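Local coordinates for protein soluble lytic transglycosylase B3 (PDB 5ANZ) that probably cleaves bacterial cell-wall peptidoglycan as a multidomain, calcium-binding lytic transglycosylase involved in cell-wall turnover, at residues W97-G102 against A333-L338. Residues are numbered along the deposited sequence; the frame is centred on the assembly and turned at random.
Sequences WKYLEG and ALAVGL
Leu100 sits over Ala335 where two helical segments, 97-102 and 333-338, run in the same general direction, their axes 9.9 Å apart at closest approach and inclined at a signed crossing angle of -39°. The nearest pair of CA atoms, Leu100 CA and Ala335 CA, is 5.9 Å apart. Leu100 carries most of the contact and forks over the second helix. Its CD2 lands on the small residue, 3.7 Å from Ala335 CA and 3.8 Å from Ala335 CB, and reaches more loosely along the helix to Leu338 CD1 one turn on. The other branch, CD1, diverges to meet Leu334 CD2 at 4.0 Å, the two leucine side chains crossing at about a right angle. CG of Leu100 lies anti to its carbonyl carbon (chi1 -73°), which carries the fork out toward the second helix. Tyr99 adds one ring atom: CE2 approaches Ala335 CB obliquely at 4.0 Å, so the alanine methyl is touched by both neighbours on helix 96-103.

Met143 of helix 134-145 also packs on Tyr99 and Ala335, while Trp253 touches Leu334 and Leu338, and Trp353 touches Leu100. Within the transglycosylase SLT region, the contact thus ties helix 96-103 to helix 330-343, more than 200 residues further along the chain. Tyr99 lies about 11 Å, side chain to side chain, from Tyr326, which binds N-acetyl-D-glucosamine in another structure of this protein. No hydrogen bond spans the segments; they meet by van der Waals packing, one Leu100 methyl on Ala335 and the other on Leu334.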
ATOM      1  N   TRP A  97     -10.319 -11.105   3.791  1.00 37.57           N
ATOM      2  CA  TRP A  97     -11.589 -11.099   3.068  1.00 33.84           C
ATOM      3  C   TRP A  97     -12.460  -9.929   3.539  1.00 33.40           C
ATOM      4  O   TRP A  97     -13.230  -9.377   2.752  1.00 32.93           O
ATOM      5  CB  TRP A  97     -12.324 -12.438   3.224  1.00 41.73           C
ATOM      6  CG  TRP A  97     -13.024 -12.646   4.528  1.00 51.82           C
ATOM      7  CD1 TRP A  97     -12.577 -13.370   5.593  1.00 54.51           C
ATOM      8  CD2 TRP A  97     -14.316 -12.146   4.895  1.00 58.66           C
ATOM      9  NE1 TRP A  97     -13.506 -13.343   6.607  1.00 57.95           N
ATOM     10  CE2 TRP A  97     -14.582 -12.598   6.202  1.00 65.62           C
ATOM     11  CE3 TRP A  97     -15.270 -11.357   4.245  1.00 62.84           C
ATOM     12  CZ2 TRP A  97     -15.756 -12.285   6.872  1.00 68.21           C
ATOM     13  CZ3 TRP A  97     -16.440 -11.046   4.914  1.00 67.97           C
ATOM     14  CH2 TRP A  97     -16.673 -11.511   6.215  1.00 67.72           C
ATOM     15  N   LYS A  98     -12.323  -9.537   4.807  1.00 37.21           N
ATOM     16  CA  LYS A  98     -13.104  -8.408   5.324  1.00 38.22           C
ATOM     17  C   LYS A  98     -12.506  -7.092   4.852  1.00 40.01           C
ATOM     18  O   LYS A  98     -13.235  -6.159   4.503  1.00 34.73           O
ATOM     19  CB  LYS A  98     -13.198  -8.440   6.855  1.00 41.75           C
ATOM     20  CG  LYS A  98     -14.420  -9.219   7.355  1.00 56.01           C
ATOM     21  CD  LYS A  98     -14.466  -9.346   8.873  1.00 61.64           C
ATOM     22  CE  LYS A  98     -15.723 -10.092   9.326  1.00 65.26           C
ATOM     23  NZ  LYS A  98     -15.741 -10.374  10.794  1.00 66.75           N
ATOM     24  N   TYR A  99     -11.180  -7.020   4.823  1.00 31.52           N
ATOM     25  CA  TYR A  99     -10.526  -5.859   4.234  1.00 29.87           C
ATOM     26  C   TYR A  99     -10.986  -5.637   2.798  1.00 27.44           C
ATOM     27  O   TYR A  99     -11.360  -4.526   2.412  1.00 29.43           O
ATOM     28  CB  TYR A  99      -9.016  -6.026   4.270  1.00 31.73           C
ATOM     29  CG  TYR A  99      -8.270  -4.919   3.567  1.00 27.42           C
ATOM     30  CD1 TYR A  99      -8.101  -3.679   4.167  1.00 36.76           C
ATOM     31  CD2 TYR A  99      -7.721  -5.113   2.301  1.00 27.20           C
ATOM     32  CE1 TYR A  99      -7.410  -2.664   3.531  1.00 36.37           C
ATOM     33  CE2 TYR A  99      -7.023  -4.103   1.659  1.00 26.97           C
ATOM     34  CZ  TYR A  99      -6.870  -2.885   2.278  1.00 31.31           C
ATOM     35  OH  TYR A  99      -6.187  -1.871   1.642  1.00 32.27           O
ATOM     36  N   LEU A 100     -10.966  -6.710   2.011  1.00 27.55           N
ATOM     37  CA  LEU A 100     -11.360  -6.632   0.616  1.00 25.23           C
ATOM     38  C   LEU A 100     -12.837  -6.296   0.472  1.00 28.70           C
ATOM     39  O   LEU A 100     -13.223  -5.581  -0.453  1.00 30.56           O
ATOM     40  CB  LEU A 100     -11.060  -7.950  -0.109  1.00 27.25           C
ATOM     41  CG  LEU A 100      -9.579  -8.205  -0.373  1.00 28.94           C
ATOM     42  CD1 LEU A 100      -9.362  -9.616  -0.916  1.00 35.40           C
ATOM     43  CD2 LEU A 100      -9.055  -7.154  -1.346  1.00 28.33           C
ATOM     44  N   GLU A 101     -13.660  -6.824   1.373  1.00 28.25           N
ATOM     45  CA  GLU A 101     -15.095  -6.562   1.322  1.00 33.40           C
ATOM     46  C   GLU A 101     -15.356  -5.067   1.495  1.00 39.73           C
ATOM     47  O   GLU A 101     -16.243  -4.504   0.851  1.00 37.80           O
ATOM     48  CB  GLU A 101     -15.841  -7.362   2.394  1.00 40.95           C
ATOM     49  CG  GLU A 101     -17.342  -7.418   2.195  1.00 55.60           C
ATOM     50  CD  GLU A 101     -18.053  -8.168   3.306  1.00 68.33           C
ATOM     51  OE1 GLU A 101     -17.629  -8.051   4.476  1.00 69.99           O
ATOM     52  OE2 GLU A 101     -19.035  -8.878   3.007  1.00 78.81           O
ATOM     53  N   GLY A 102     -14.573  -4.432   2.364  1.00 30.73           N
ATOM     54  CA  GLY A 102     -14.645  -2.993   2.557  1.00 33.09           C
ATOM     55  C   GLY A 102     -14.093  -2.210   1.372  1.00 29.96           C
ATOM     56  O   GLY A 102     -14.705  -1.241   0.908  1.00 33.68           O
ATOM     57  N   ALA A 333      -2.526  -4.098  -2.598  1.00 19.75           N
ATOM     58  CA  ALA A 333      -2.331  -4.201  -4.039  1.00 19.59           C
ATOM     59  C   ALA A 333      -3.387  -5.114  -4.657  1.00 18.48           C
ATOM     60  O   ALA A 333      -3.874  -4.838  -5.750  1.00 19.16           O
ATOM     61  CB  ALA A 333      -0.911  -4.687  -4.363  1.00 19.38           C
ATOM     62  N   LEU A 334      -3.790  -6.164  -3.938  1.00 19.04           N
ATOM     63  CA  LEU A 334      -4.883  -7.010  -4.426  1.00 19.31           C
ATOM     64  C   LEU A 334      -6.183  -6.204  -4.524  1.00 18.42           C
ATOM     65  O   LEU A 334      -6.910  -6.302  -5.537  1.00 19.21           O
ATOM     66  CB  LEU A 334      -5.055  -8.228  -3.507  1.00 19.93           C
ATOM     67  CG  LEU A 334      -6.103  -9.257  -3.924  1.00 22.53           C
ATOM     68  CD1 LEU A 334      -5.857  -9.761  -5.334  1.00 24.24           C
ATOM     69  CD2 LEU A 334      -6.048 -10.412  -2.921  1.00 27.08           C
ATOM     70  N   ALA A 335      -6.446  -5.373  -3.510  1.00 18.20           N
ATOM     71  CA  ALA A 335      -7.644  -4.519  -3.511  1.00 20.61           C
ATOM     72  C   ALA A 335      -7.627  -3.569  -4.694  1.00 18.50           C
ATOM     73  O   ALA A 335      -8.637  -3.399  -5.379  1.00 16.31           O
ATOM     74  CB  ALA A 335      -7.768  -3.724  -2.210  1.00 18.85           C
ATOM     75  N   VAL A 336      -6.491  -2.910  -4.924  1.00 17.27           N
ATOM     76  CA  VAL A 336      -6.397  -2.029  -6.086  1.00 16.91           C
ATOM     77  C   VAL A 336      -6.698  -2.748  -7.397  1.00 17.96           C
ATOM     78  O   VAL A 336      -7.460  -2.257  -8.216  1.00 17.69           O
ATOM     79  CB  VAL A 336      -5.005  -1.380  -6.167  1.00 16.02           C
ATOM     80  CG1 VAL A 336      -4.828  -0.650  -7.490  1.00 20.54           C
ATOM     81  CG2 VAL A 336      -4.835  -0.414  -5.006  1.00 18.11           C
ATOM     82  N   GLY A 337      -6.095  -3.913  -7.605  1.00 16.98           N
ATOM     83  CA  GLY A 337      -6.324  -4.644  -8.842  1.00 17.37           C
ATOM     84  C   GLY A 337      -7.777  -5.058  -9.018  1.00 15.93           C
ATOM     85  O   GLY A 337      -8.363  -4.890 -10.087  1.00 18.65           O
ATOM     86  N   LEU A 338      -8.353  -5.612  -7.955  1.00 16.91           N
ATOM     87  CA  LEU A 338      -9.764  -6.026  -8.015  1.00 19.04           C
ATOM     88  C   LEU A 338     -10.725  -4.840  -8.148  1.00 18.54           C
ATOM     89  O   LEU A 338     -11.770  -4.948  -8.793  1.00 18.90           O
ATOM     90  CB  LEU A 338     -10.143  -6.848  -6.778  1.00 17.97           C
ATOM     91  CG  LEU A 338      -9.451  -8.210  -6.652  1.00 22.09           C
ATOM     92  CD1 LEU A 338      -9.695  -8.788  -5.266  1.00 22.37           C
ATOM     93  CD2 LEU A 338      -9.941  -9.182  -7.743  1.00 22.40           C
TER